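Side-chain contacts in virulence factor (Pectobacterium carotovorum, PDB 2W3Y), which is a virulence factor of a Drosophila pathogen, an S-palmitoylated protein that binds to lipid vesicles: residues N50-K54 / H55-Q59; I93-E96 / V97-L101; F178-T181 / S182-F186; T227-I230 / E231-F234; T238-K241 / K242-F246. All blocks are in the same frame, centred on the assembly; numbering follows the deposited sequence.

The five contacts are all local and come in series along one chain. Contacts 1 and 4 are strand-to-helix connections, contact 3 is the turn between hairpin strands 166-179 and 185-198, and contacts 2 and 5 are turns within helices 91-105 and 237-250. Contacts 1, 3 and 4 lie on the same side of the chain's centre. Contact 1 leads into helix 57-81 and touches contacts 3 and 4, whose centres are about 13 Å and about 15 Å from its own. Contact 4 leaves the neighbouring strand 214-228 of the same sheet. Contacts 4 and 5 have centres about 11 Å apart and share polar bonds through Tyr233. Contact 2 meets contact 5 where Leu101 packs on Phe246.

Contact 1 of 5, residues N50-K54 / H55-Q59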
loop_
_atom_site.group_PDB
_atom_site.type_symbol
_atom_site.label_atom_id
_atom_site.label_comp_id
_atom_site.label_asym_id
_atom_site.label_seq_id
_atom_site.Cartn_x
_atom_site.Cartn_y
_atom_site.Cartn_z
ATOM N N ASN A 50 5.822 14.681 -3.963
ATOM C CA ASN A 50 6.590 15.933 -3.817
ATOM C C ASN A 50 7.577 15.911 -2.663
ATOM O O ASN A 50 7.306 15.340 -1.620
ATOM C CB ASN A 50 5.668 17.158 -3.707
ATOM C CG ASN A 50 4.775 17.328 -4.917
ATOM O OD1 ASN A 50 5.226 17.194 -6.052
ATOM N ND2 ASN A 50 3.500 17.637 -4.678
ATOM N N GLU A 51 8.732 16.540 -2.875
ATOM C CA GLU A 51 9.701 16.758 -1.809
ATOM C C GLU A 51 9.079 17.668 -0.760
ATOM O O GLU A 51 8.316 18.578 -1.093
ATOM C CB GLU A 51 10.993 17.379 -2.357
ATOM C CG GLU A 51 11.879 16.416 -3.174
ATOM C CD GLU A 51 12.833 15.590 -2.308
ATOM O OE1 GLU A 51 12.817 15.739 -1.058
ATOM O OE2 GLU A 51 13.603 14.775 -2.875
ATOM N N ALA A 52 9.385 17.380 0.497
ATOM C CA ALA A 52 8.926 18.163 1.632
ATOM C C ALA A 52 9.719 19.471 1.745
ATOM O O ALA A 52 10.899 19.495 1.411
ATOM C CB ALA A 52 9.077 17.351 2.906
ATOM N N PRO A 53 9.057 20.564 2.192
ATOM C CA PRO A 53 9.795 21.772 2.552
ATOM C C PRO A 53 10.680 21.525 3.768
ATOM O O PRO A 53 10.416 20.616 4.566
ATOM C CB PRO A 53 8.692 22.781 2.890
ATOM C CG PRO A 53 7.510 21.953 3.258
ATOM C CD PRO A 53 7.604 20.735 2.387
ATOM N N LYS A 54 11.718 22.345 3.906
ATOM C CA LYS A 54 12.753 22.149 4.928
ATOM C C LYS A 54 12.189 21.773 6.301
ATOM O O LYS A 54 12.679 20.842 6.940
ATOM C CB LYS A 54 13.675 23.379 5.014
ATOM C CG LYS A 54 14.545 23.591 3.766
ATOM C CD LYS A 54 14.120 24.802 2.877
ATOM C CE LYS A 54 13.004 24.475 1.856
ATOM N NZ LYS A 54 11.663 24.940 2.317
ATOM N N HIS A 55 11.132 22.466 6.723
ATOM C CA HIS A 55 10.531 22.249 8.046
ATOM C C HIS A 55 9.655 20.987 8.200
ATOM O O HIS A 55 9.154 20.712 9.301
ATOM C CB HIS A 55 9.751 23.495 8.487
ATOM C CG HIS A 55 8.459 23.704 7.754
ATOM N ND1 HIS A 55 7.228 23.457 8.327
ATOM C CD2 HIS A 55 8.204 24.152 6.501
ATOM C CE1 HIS A 55 6.273 23.739 7.462
ATOM N NE2 HIS A 55 6.838 24.164 6.346
ATOM N N LEU A 56 9.477 20.215 7.124
ATOM C CA LEU A 56 8.673 18.983 7.214
ATOM C C LEU A 56 9.462 17.699 6.918
ATOM O O LEU A 56 8.972 16.602 7.173
ATOM C CB LEU A 56 7.408 19.076 6.329
ATOM C CG LEU A 56 6.312 20.072 6.753
ATOM C CD1 LEU A 56 5.289 20.277 5.641
ATOM C CD2 LEU A 56 5.616 19.657 8.057
ATOM N N GLN A 57 10.680 17.848 6.397
ATOM C CA GLN A 57 11.530 16.715 5.974
ATOM C C GLN A 57 11.808 15.657 7.051
ATOM O O GLN A 57 11.745 14.452 6.773
ATOM C CB GLN A 57 12.830 17.217 5.329
ATOM C CG GLN A 57 12.571 18.024 4.062
ATOM C CD GLN A 57 13.813 18.309 3.248
ATOM O OE1 GLN A 57 14.661 17.433 3.044
ATOM N NE2 GLN A 57 13.923 19.537 2.758
ATOM N N LYS A 58 12.090 16.107 8.275
ATOM C CA LYS A 58 12.285 15.198 9.410
ATOM C C LYS A 58 11.031 14.369 9.710
ATOM O O LYS A 58 11.120 13.155 9.882
ATOM C CB LYS A 58 12.707 15.994 10.660
ATOM C CG LYS A 58 12.797 15.202 11.962
ATOM C CD LYS A 58 13.032 16.155 13.148
ATOM C CE LYS A 58 13.337 15.402 14.428
ATOM N NZ LYS A 58 13.646 16.333 15.556
ATOM N N GLN A 59 9.885 15.047 9.793
ATOM C CA GLN A 59 8.572 14.423 10.012
ATOM C C GLN A 59 8.225 13.400 8.909
ATOM O O GLN A 59 7.708 12.326 9.189
ATOM C CB GLN A 59 7.513 15.530 10.104
ATOM C CG GLN A 59 6.075 15.081 10.348
ATOM C CD GLN A 59 5.161 16.250 10.710
ATOM O OE1 GLN A 59 5.575 17.192 11.404
ATOM N NE2 GLN A 59 3.922 16.192 10.257
HETATM O O HOH W 1 12.565 18.947 9.157
#
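Pro53 and Leu56 meet at the tight side of this turn, which leads into helix 57-81. The CG corner of the Pro53 ring lies 3.7 Å from Leu56 CD1, and the two side chains approach at a slant. Leu56 CG is anti to its own carbonyl carbon (chi1 -68°), which carries the branch back to the proline. Ala52 adds a second apolar touch, with CB 4.2 Å from Leu56 CB. Ala52 CB also lies 3.7 Å from Gln57 CG. The backbone draws these side chains together. Leu56 N gives a nearly straight bond of 2.8 Å to Pro53 O, with an N-H...O angle of 167°. The donor stands above the carbonyl plane. Gln57 N also reaches Pro53 O, but weakly, at 3.3 Å. One carbonyl therefore takes two amides as the helix begins.

The other side is looser. The exposed Lys54 chain bends at three successive torsions. Gln57 stretches its extended chain back along the turn, bringing NE2 to 3.6 Å from Lys54 CA. A water links Lys54 O to Lys58 N, donating to the first and accepting from the second.

Pro53 and Leu56 both rest on Val185 of strand 185-198. Ala52 packs on Leu177 of strand 166-179. Further along, Gln59 touches Ile230 and Phe234 of helix 230-235.

Contact 2 of 5, residues I93-E96 / V97-L101; sequences IWKE and VSNQL
Trp94 O is gripped twice by Ser98. The hydroxyl Ser98 OG donates to Trp94 O at 2.9 Å, and the amide Ser98 N donates to the same oxygen at 3.0 Å. The two donors come from opposite faces of the carbonyl plane. The amide bond is fairly straight, at 166°. The hydroxyl gets there because OG is anti to the carbonyl carbon of Ser98 (chi1 -55°), which turns it back along the helix. This gives the buried Ser98 hydroxyl a partner within its own helix.

Lys95 and Asn99 lie side by side and point the same way. Asn99 ND2 rests 3.7 Å from Lys95 CG, so the amide touches the aliphatic start of the lysine. Asn99 N donates to Lys95 O at 2.9 Å. On the solvent side a water donates both to Glu96 O, at 2.7 Å, and to Gln100 OE1. Gln100 CG also packs against Glu96 O, at 3.5 Å. Val97 turns to the buried side, with CG2 3.5 Å from Ile93 O.

Trp94 NE1 is bonded to Lys88 O, and its ring packs on Ser75 and Val78 of helix 57-81 and on Ile193 of strand 185-198. Val97 and Leu101 touch Phe14 of helix 9-18. The whole is an amphipathic alpha-helix with i to i-4 bonding, and Ser98 adds the familiar side-chain bond of a helical serine to the carbonyl four residues earlier.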
loop_
_atom_site.group_PDB
_atom_site.type_symbol
_atom_site.label_atom_id
_atom_site.label_comp_id
_atom_site.label_asym_id
_atom_site.label_seq_id
_atom_site.Cartn_x
_atom_site.Cartn_y
_atom_site.Cartn_z
ATOM N N ILE A 93 -9.469 -10.959 4.750
ATOM C CA ILE A 93 -8.579 -11.135 5.922
ATOM C C ILE A 93 -7.701 -9.900 6.200
ATOM O O ILE A 93 -7.523 -9.498 7.366
ATOM C CB ILE A 93 -7.731 -12.416 5.796
ATOM C CG1 ILE A 93 -8.649 -13.654 5.733
ATOM C CG2 ILE A 93 -6.718 -12.509 6.941
ATOM C CD1 ILE A 93 -7.952 -14.935 5.318
ATOM N N TRP A 94 -7.157 -9.310 5.133
ATOM C CA TRP A 94 -6.489 -7.992 5.192
ATOM C C TRP A 94 -7.411 -6.894 5.743
ATOM O O TRP A 94 -6.997 -6.059 6.555
ATOM C CB TRP A 94 -5.963 -7.592 3.795
ATOM C CG TRP A 94 -4.784 -8.418 3.320
ATOM C CD1 TRP A 94 -4.829 -9.660 2.747
ATOM C CD2 TRP A 94 -3.394 -8.054 3.375
ATOM N NE1 TRP A 94 -3.552 -10.093 2.453
ATOM C CE2 TRP A 94 -2.655 -9.130 2.830
ATOM C CE3 TRP A 94 -2.701 -6.928 3.847
ATOM C CZ2 TRP A 94 -1.246 -9.116 2.737
ATOM C CZ3 TRP A 94 -1.306 -6.912 3.754
ATOM C CH2 TRP A 94 -0.598 -7.999 3.195
ATOM N N LYS A 95 -8.672 -6.884 5.296
ATOM C CA LYS A 95 -9.632 -5.907 5.806
ATOM C C LYS A 95 -9.929 -6.091 7.316
ATOM O O LYS A 95 -9.971 -5.107 8.063
ATOM C CB LYS A 95 -10.916 -5.915 4.964
ATOM C CG LYS A 95 -11.939 -4.843 5.364
ATOM C CD LYS A 95 -13.154 -4.853 4.433
ATOM C CE LYS A 95 -14.058 -6.050 4.699
ATOM N NZ LYS A 95 -15.237 -6.111 3.755
ATOM N N GLU A 96 -10.118 -7.336 7.752
ATOM C CA GLU A 96 -10.343 -7.654 9.184
ATOM C C GLU A 96 -9.212 -7.111 10.078
ATOM O O GLU A 96 -9.463 -6.527 11.141
ATOM C CB GLU A 96 -10.506 -9.175 9.370
ATOM C CG GLU A 96 -10.677 -9.691 10.836
ATOM C CD GLU A 96 -12.101 -9.557 11.385
ATOM O OE1 GLU A 96 -12.961 -8.914 10.721
ATOM O OE2 GLU A 96 -12.364 -10.107 12.486
ATOM N N VAL A 97 -7.974 -7.277 9.621
ATOM C CA VAL A 97 -6.783 -6.875 10.388
ATOM C C VAL A 97 -6.617 -5.345 10.394
ATOM O O VAL A 97 -6.313 -4.750 11.441
ATOM C CB VAL A 97 -5.509 -7.618 9.872
ATOM C CG1 VAL A 97 -4.224 -7.000 10.427
ATOM C CG2 VAL A 97 -5.573 -9.139 10.207
ATOM N N SER A 98 -6.828 -4.706 9.233
ATOM C CA SER A 98 -6.816 -3.245 9.141
ATOM C C SER A 98 -7.914 -2.554 9.985
ATOM O O SER A 98 -7.676 -1.497 10.549
ATOM C CB SER A 98 -6.905 -2.792 7.670
ATOM O OG SER A 98 -5.867 -3.381 6.893
ATOM N N ASN A 99 -9.105 -3.147 10.061
ATOM C CA ASN A 99 -10.201 -2.624 10.897
ATOM C C ASN A 99 -9.874 -2.642 12.401
ATOM O O ASN A 99 -10.595 -2.067 13.204
ATOM C CB ASN A 99 -11.499 -3.403 10.646
ATOM C CG ASN A 99 -12.183 -3.015 9.333
ATOM O OD1 ASN A 99 -11.988 -1.916 8.800
ATOM N ND2 ASN A 99 -13.012 -3.918 8.824
ATOM N N GLN A 100 -8.782 -3.305 12.765
ATOM C CA GLN A 100 -8.284 -3.302 14.133
ATOM C C GLN A 100 -7.249 -2.199 14.343
ATOM O O GLN A 100 -7.274 -1.515 15.377
ATOM C CB GLN A 100 -7.724 -4.673 14.507
ATOM C CG GLN A 100 -8.764 -5.780 14.534
ATOM C CD GLN A 100 -9.900 -5.515 15.520
ATOM O OE1 GLN A 100 -11.067 -5.462 15.132
ATOM N NE2 GLN A 100 -9.561 -5.348 16.798
ATOM N N LEU A 101 -6.379 -1.997 13.345
ATOM C CA LEU A 101 -5.341 -0.952 13.373
ATOM C C LEU A 101 -5.882 0.479 13.282
ATOM O O LEU A 101 -5.405 1.376 13.985
ATOM C CB LEU A 101 -4.307 -1.166 12.228
ATOM C CG LEU A 101 -3.415 -2.409 12.303
ATOM C CD1 LEU A 101 -2.593 -2.621 11.022
ATOM C CD2 LEU A 101 -2.511 -2.413 13.547
HETATM O O HOH W 2 -11.591 -6.529 12.767
#

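Contact 3 of 5, residues F178-T181 / S182-F186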
loop_
_atom_site.group_PDB
_atom_site.type_symbol
_atom_site.label_atom_id
_atom_site.label_comp_id
_atom_site.label_asym_id
_atom_site.label_seq_id
_atom_site.Cartn_x
_atom_site.Cartn_y
_atom_site.Cartn_z
ATOM N N PHE A 178 1.242 18.572 -0.117
ATOM C CA PHE A 178 0.426 19.382 -0.996
ATOM C C PHE A 178 0.071 20.680 -0.282
ATOM O O PHE A 178 0.078 20.746 0.957
ATOM C CB PHE A 178 -0.900 18.663 -1.321
ATOM C CG PHE A 178 -0.752 17.415 -2.161
ATOM C CD1 PHE A 178 0.014 17.420 -3.336
ATOM C CD2 PHE A 178 -1.412 16.246 -1.797
ATOM C CE1 PHE A 178 0.139 16.269 -4.124
ATOM C CE2 PHE A 178 -1.298 15.090 -2.579
ATOM C CZ PHE A 178 -0.514 15.105 -3.741
ATOM N N GLN A 179 -0.300 21.686 -1.065
ATOM C CA GLN A 179 -0.759 22.974 -0.541
ATOM C C GLN A 179 -2.222 22.958 -0.110
ATOM O O GLN A 179 -3.096 22.499 -0.869
ATOM C CB GLN A 179 -0.598 24.051 -1.607
ATOM C CG GLN A 179 0.798 24.553 -1.816
ATOM C CD GLN A 179 0.876 25.488 -3.007
ATOM O OE1 GLN A 179 0.454 26.641 -2.932
ATOM N NE2 GLN A 179 1.395 24.986 -4.123
ATOM N N ASP A 180 -2.499 23.468 1.091
ATOM C CA ASP A 180 -3.878 23.822 1.472
ATOM C C ASP A 180 -4.378 25.047 0.681
ATOM O O ASP A 180 -3.655 25.575 -0.170
ATOM C CB ASP A 180 -4.048 23.977 3.003
ATOM C CG ASP A 180 -3.310 25.199 3.600
ATOM O OD1 ASP A 180 -3.055 26.207 2.903
ATOM O OD2 ASP A 180 -3.004 25.141 4.813
ATOM N N THR A 181 -5.614 25.477 0.938
ATOM C CA THR A 181 -6.231 26.614 0.214
ATOM C C THR A 181 -5.478 27.935 0.427
ATOM O O THR A 181 -5.476 28.822 -0.442
ATOM C CB THR A 181 -7.720 26.807 0.612
ATOM O OG1 THR A 181 -8.359 25.530 0.711
ATOM C CG2 THR A 181 -8.464 27.646 -0.436
ATOM N N SER A 182 -4.822 28.051 1.578
ATOM C CA SER A 182 -4.043 29.234 1.906
ATOM C C SER A 182 -2.637 29.212 1.306
ATOM O O SER A 182 -1.856 30.132 1.545
ATOM C CB SER A 182 -3.943 29.377 3.424
ATOM O OG SER A 182 -5.220 29.578 4.001
ATOM N N GLY A 183 -2.309 28.160 0.547
ATOM C CA GLY A 183 -0.995 28.036 -0.088
ATOM C C GLY A 183 0.086 27.405 0.780
ATOM O O GLY A 183 1.249 27.333 0.380
ATOM N N ASN A 184 -0.291 26.939 1.969
ATOM C CA ASN A 184 0.657 26.319 2.890
ATOM C C ASN A 184 0.717 24.809 2.739
ATOM O O ASN A 184 -0.326 24.135 2.679
ATOM C CB ASN A 184 0.308 26.669 4.330
ATOM C CG ASN A 184 0.324 28.155 4.571
ATOM O OD1 ASN A 184 1.262 28.844 4.184
ATOM N ND2 ASN A 184 -0.727 28.659 5.187
ATOM N N VAL A 185 1.937 24.284 2.704
ATOM C CA VAL A 185 2.149 22.838 2.540
ATOM C C VAL A 185 1.822 22.074 3.814
ATOM O O VAL A 185 2.254 22.452 4.913
ATOM C CB VAL A 185 3.593 22.515 2.089
ATOM C CG1 VAL A 185 3.814 20.994 1.985
ATOM C CG2 VAL A 185 3.888 23.165 0.750
ATOM N N PHE A 186 1.058 20.993 3.662
ATOM C CA PHE A 186 0.815 20.070 4.749
ATOM C C PHE A 186 1.388 18.682 4.426
ATOM O O PHE A 186 1.602 18.328 3.249
ATOM C CB PHE A 186 -0.687 19.982 5.078
ATOM C CG PHE A 186 -1.530 19.486 3.932
ATOM C CD1 PHE A 186 -1.657 18.119 3.682
ATOM C CD2 PHE A 186 -2.181 20.384 3.090
ATOM C CE1 PHE A 186 -2.426 17.659 2.628
ATOM C CE2 PHE A 186 -2.959 19.931 2.021
ATOM C CZ PHE A 186 -3.072 18.558 1.793
HETATM O O HOH W 3 -2.904 27.378 6.396
#
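Asp180 and Asn184 hold this turn by two bonds. Asp180 N donates to Asn184 O at 2.8 Å, and Asn184 N returns a bond to Asp180 OD1 at 3.0 Å from above the carboxylate plane. Ser182 N also reaches OD1, but weakly. The carboxylate turns over the loop because CG sits between the backbone N and carbonyl carbon of Asp180 (chi1 68°). Gly183 N to Asp180 O, 3.0 Å, closes the type I turn. A water bridges Asp180 OD2 and Asn184 ND2.

Beyond the turn the strands pair. Phe186 N donates to Phe178 O at 2.9 Å, nearly straight at 169°. Phe178 O also lies over one face of the Phe186 ring, toward its rim, 3.1 Å from Phe186 CD2. The ring tip, CZ, packs on Phe178 CB at 3.8 Å. Across the non-hydrogen-bonded pair, Gln179 and Val185 share the other face.

The contact closes the antiparallel hairpin of strands 166-179 and 185-198. Phe178 meets Tyr275 edge-to-face, and Val185 packs on Pro53 in the loop before helix 57-81.

Contact 4 of 5, residues T227-I230 / E231-F234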
loop_
_atom_site.group_PDB
_atom_site.type_symbol
_atom_site.label_atom_id
_atom_site.label_comp_id
_atom_site.label_asym_id
_atom_site.label_seq_id
_atom_site.Cartn_x
_atom_site.Cartn_y
_atom_site.Cartn_z
ATOM N N THR A 227 -5.760 7.888 7.762
ATOM C CA THR A 227 -4.695 8.882 7.874
ATOM C C THR A 227 -4.028 8.691 9.237
ATOM O O THR A 227 -4.718 8.612 10.250
ATOM C CB THR A 227 -5.291 10.298 7.786
ATOM O OG1 THR A 227 -5.987 10.456 6.539
ATOM C CG2 THR A 227 -4.213 11.391 7.904
ATOM N N PHE A 228 -2.695 8.610 9.268
ATOM C CA PHE A 228 -1.992 8.478 10.543
ATOM C C PHE A 228 -1.985 9.770 11.361
ATOM O O PHE A 228 -1.866 10.858 10.818
ATOM C CB PHE A 228 -0.558 7.962 10.364
ATOM C CG PHE A 228 0.161 7.717 11.669
ATOM C CD1 PHE A 228 -0.246 6.696 12.520
ATOM C CD2 PHE A 228 1.242 8.516 12.050
ATOM C CE1 PHE A 228 0.405 6.469 13.725
ATOM C CE2 PHE A 228 1.901 8.288 13.250
ATOM C CZ PHE A 228 1.489 7.275 14.085
ATOM N N ARG A 229 -2.105 9.610 12.679
ATOM C CA ARG A 229 -2.095 10.717 13.629
ATOM C C ARG A 229 -0.665 11.194 13.869
ATOM O O ARG A 229 -0.127 11.059 14.976
ATOM C CB ARG A 229 -2.738 10.275 14.947
ATOM C CG ARG A 229 -4.195 9.900 14.839
ATOM C CD ARG A 229 -4.867 9.996 16.192
ATOM N NE ARG A 229 -5.068 8.698 16.811
ATOM C CZ ARG A 229 -5.264 8.505 18.111
ATOM N NH1 ARG A 229 -5.257 9.521 18.959
ATOM N NH2 ARG A 229 -5.445 7.279 18.563
ATOM N N ILE A 230 -0.053 11.755 12.830
ATOM C CA ILE A 230 1.361 12.171 12.885
ATOM C C ILE A 230 1.606 13.354 13.844
ATOM O O ILE A 230 2.664 13.436 14.490
ATOM C CB ILE A 230 1.926 12.457 11.450
ATOM C CG1 ILE A 230 3.454 12.559 11.453
ATOM C CG2 ILE A 230 1.265 13.685 10.815
ATOM C CD1 ILE A 230 4.182 11.239 11.693
ATOM N N GLU A 231 0.615 14.240 13.929
ATOM C CA GLU A 231 0.631 15.422 14.803
ATOM C C GLU A 231 0.684 15.031 16.278
ATOM O O GLU A 231 1.513 15.558 17.028
ATOM C CB GLU A 231 -0.598 16.302 14.549
ATOM C CG GLU A 231 -0.726 16.859 13.119
ATOM C CD GLU A 231 -1.322 15.861 12.110
ATOM O OE1 GLU A 231 -1.258 16.167 10.897
ATOM O OE2 GLU A 231 -1.836 14.781 12.515
ATOM N N GLU A 232 -0.182 14.095 16.668
ATOM C CA GLU A 232 -0.204 13.532 18.011
ATOM C C GLU A 232 1.028 12.690 18.330
ATOM O O GLU A 232 1.467 12.665 19.476
ATOM C CB GLU A 232 -1.463 12.702 18.235
ATOM C CG GLU A 232 -2.716 13.538 18.401
ATOM C CD GLU A 232 -3.990 12.771 18.094
ATOM O OE1 GLU A 232 -4.423 11.968 18.954
ATOM O OE2 GLU A 232 -4.562 12.987 16.996
ATOM N N TYR A 233 1.580 12.004 17.326
ATOM C CA TYR A 233 2.795 11.209 17.517
ATOM C C TYR A 233 3.991 12.096 17.920
ATOM O O TYR A 233 4.826 11.694 18.733
ATOM C CB TYR A 233 3.116 10.374 16.263
ATOM C CG TYR A 233 4.376 9.543 16.371
ATOM C CD1 TYR A 233 4.345 8.255 16.901
ATOM C CD2 TYR A 233 5.606 10.056 15.952
ATOM C CE1 TYR A 233 5.527 7.491 17.011
ATOM C CE2 TYR A 233 6.771 9.320 16.055
ATOM C CZ TYR A 233 6.730 8.036 16.581
ATOM O OH TYR A 233 7.898 7.316 16.667
ATOM N N PHE A 234 4.063 13.292 17.351
ATOM C CA PHE A 234 5.155 14.211 17.647
ATOM C C PHE A 234 4.864 15.194 18.794
ATOM O O PHE A 234 5.759 15.923 19.221
ATOM C CB PHE A 234 5.571 14.977 16.386
ATOM C CG PHE A 234 6.538 14.235 15.513
ATOM C CD1 PHE A 234 7.908 14.272 15.777
ATOM C CD2 PHE A 234 6.087 13.505 14.415
ATOM C CE1 PHE A 234 8.816 13.592 14.960
ATOM C CE2 PHE A 234 6.983 12.816 13.591
ATOM C CZ PHE A 234 8.348 12.857 13.862
HETATM O O HOH W 4 -3.060 13.288 10.465
#
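A strand-to-helix junction is built here, with Arg229 in the N-cap position of helix 230-235. Its side chain forms a salt bridge with Glu232 in the first turn. Arg229 NH1 lies 2.6 Å from Glu232 OE1. The oxygen lies near the guanidinium plane, at its edge, and is met on its syn side but 32° out of the carboxylate plane. The two planes are turned 56° apart. The Arg229 chain bends at chi3 (-103°), and its CD passes 3.1 Å from Glu232 OE2. The other terminal nitrogen, NH2, is bonded to Ala104 O, so the guanidinium has partners in two helices.

The backbone turns at an inverse gamma turn centred on Arg229, then continues as helix. Tyr233 N donates to Arg229 O at 3.1 Å, and Phe234 N to Ile230 O at 3.2 Å. Ile230 O also lies at the edge of the Phe234 ring, 3.4 Å from Phe234 CD2.

Ile230 and Phe234 run side by side, with CD1 of the isoleucine 3.7 Å from CE2 of the ring. On the buried side Phe228 CE2 touches Tyr233 CB at 3.9 Å. Tyr233 OH is bonded to Asp244 OD1 of helix 237-250. Phe228 packs on Met67 and Tyr233 on Leu66, both of helix 57-81.

Contact 5 of 5, residues T238-K241 / K242-F246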
loop_
_atom_site.group_PDB
_atom_site.type_symbol
_atom_site.label_atom_id
_atom_site.label_comp_id
_atom_site.label_asym_id
_atom_site.label_seq_id
_atom_site.Cartn_x
_atom_site.Cartn_y
_atom_site.Cartn_z
ATOM N N THR A 238 2.802 10.009 25.327
ATOM C CA THR A 238 2.146 8.764 25.734
ATOM C C THR A 238 1.486 8.066 24.532
ATOM O O THR A 238 1.300 6.854 24.542
ATOM C CB THR A 238 1.124 8.969 26.898
ATOM O OG1 THR A 238 -0.153 9.353 26.373
ATOM C CG2 THR A 238 1.619 10.027 27.887
ATOM N N PHE A 239 1.144 8.838 23.505
ATOM C CA PHE A 239 0.686 8.260 22.237
ATOM C C PHE A 239 1.878 7.734 21.417
ATOM O O PHE A 239 1.809 6.634 20.850
ATOM C CB PHE A 239 -0.143 9.262 21.424
ATOM C CG PHE A 239 -0.609 8.726 20.090
ATOM C CD1 PHE A 239 -1.614 7.762 20.022
ATOM C CD2 PHE A 239 -0.037 9.186 18.904
ATOM C CE1 PHE A 239 -2.042 7.262 18.792
ATOM C CE2 PHE A 239 -0.457 8.696 17.673
ATOM C CZ PHE A 239 -1.465 7.734 17.613
ATOM N N LYS A 240 2.959 8.512 21.357
ATOM C CA LYS A 240 4.215 8.062 20.744
ATOM C C LYS A 240 4.667 6.709 21.325
ATOM O O LYS A 240 5.148 5.835 20.592
ATOM C CB LYS A 240 5.302 9.125 20.920
ATOM C CG LYS A 240 6.680 8.737 20.394
ATOM C CD LYS A 240 7.547 9.965 20.180
ATOM C CE LYS A 240 9.036 9.629 20.161
ATOM N NZ LYS A 240 9.440 8.672 19.085
ATOM N N LYS A 241 4.479 6.537 22.636
ATOM C CA LYS A 241 4.875 5.307 23.327
ATOM C C LYS A 241 4.026 4.085 23.000
ATOM O O LYS A 241 4.573 2.992 22.830
ATOM C CB LYS A 241 4.938 5.506 24.848
ATOM C CG LYS A 241 6.220 6.167 25.314
ATOM C CD LYS A 241 6.461 5.944 26.809
ATOM C CE LYS A 241 5.584 6.834 27.683
ATOM N NZ LYS A 241 6.134 6.903 29.076
ATOM N N LYS A 242 2.705 4.244 22.919
ATOM C CA LYS A 242 1.877 3.086 22.560
ATOM C C LYS A 242 2.112 2.643 21.109
ATOM O O LYS A 242 2.129 1.448 20.836
ATOM C CB LYS A 242 0.382 3.255 22.905
ATOM C CG LYS A 242 -0.413 4.244 22.066
ATOM C CD LYS A 242 -1.933 4.002 22.232
ATOM C CE LYS A 242 -2.515 3.208 21.056
ATOM N NZ LYS A 242 -3.617 2.272 21.407
ATOM N N VAL A 243 2.309 3.610 20.212
ATOM C CA VAL A 243 2.693 3.350 18.823
ATOM C C VAL A 243 3.993 2.542 18.786
ATOM O O VAL A 243 4.004 1.425 18.273
ATOM C CB VAL A 243 2.825 4.669 17.996
ATOM C CG1 VAL A 243 3.449 4.418 16.610
ATOM C CG2 VAL A 243 1.448 5.362 17.847
ATOM N N ASP A 244 5.062 3.096 19.373
ATOM C CA ASP A 244 6.398 2.481 19.356
ATOM C C ASP A 244 6.448 1.090 19.979
ATOM O O ASP A 244 7.085 0.195 19.417
ATOM C CB ASP A 244 7.436 3.394 20.019
ATOM C CG ASP A 244 7.784 4.603 19.158
ATOM O OD1 ASP A 244 7.478 4.589 17.937
ATOM O OD2 ASP A 244 8.355 5.574 19.711
ATOM N N ASN A 245 5.764 0.913 21.115
ATOM C CA ASN A 245 5.713 -0.377 21.799
ATOM C C ASN A 245 4.974 -1.434 20.982
ATOM O O ASN A 245 5.413 -2.578 20.885
ATOM C CB ASN A 245 5.058 -0.257 23.191
ATOM C CG ASN A 245 5.961 0.434 24.230
ATOM O OD1 ASN A 245 7.191 0.411 24.135
ATOM N ND2 ASN A 245 5.336 1.046 25.234
ATOM N N PHE A 246 3.841 -1.043 20.414
ATOM C CA PHE A 246 3.042 -1.939 19.578
ATOM C C PHE A 246 3.845 -2.380 18.349
ATOM O O PHE A 246 3.933 -3.573 18.044
ATOM C CB PHE A 246 1.750 -1.235 19.160
ATOM C CG PHE A 246 0.915 -2.021 18.190
ATOM C CD1 PHE A 246 -0.021 -2.945 18.648
ATOM C CD2 PHE A 246 1.051 -1.820 16.814
ATOM C CE1 PHE A 246 -0.798 -3.684 17.764
ATOM C CE2 PHE A 246 0.275 -2.555 15.918
ATOM C CZ PHE A 246 -0.643 -3.496 16.397
#
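Successive turns of helix 237-250 hold this contact, with one apolar and one charged pair at i, i+4 spacing. Val243 CG2 sits over one face of the Phe239 ring in a CH-pi contact, 3.9 Å from the centroid and 18° off the ring normal. The methyl is anti to the carbonyl carbon of Val243, which directs it back towards Phe239. In the backbone, Val243 N donates to Phe239 O at 3.1 Å, nearly straight at 172°.

On the polar side Lys240 NZ and Asp244 OD2 form a weak salt bridge of 3.3 Å. The lysine chain is extended until chi4 (60°), where it bends. Lys240 NZ also bonds to Tyr233 OH, a partner it shares with Asp244, and this ties helix 230-235 to the pair. Val243 also packs on Phe105 of helix 91-105.

The Lys240-Asp244 bond is weak by its length. With the Tyr233 hydroxyl bonded to both charged groups, the three form a small polar network, which would probably favour the charged forms of Lys240 and Asp244.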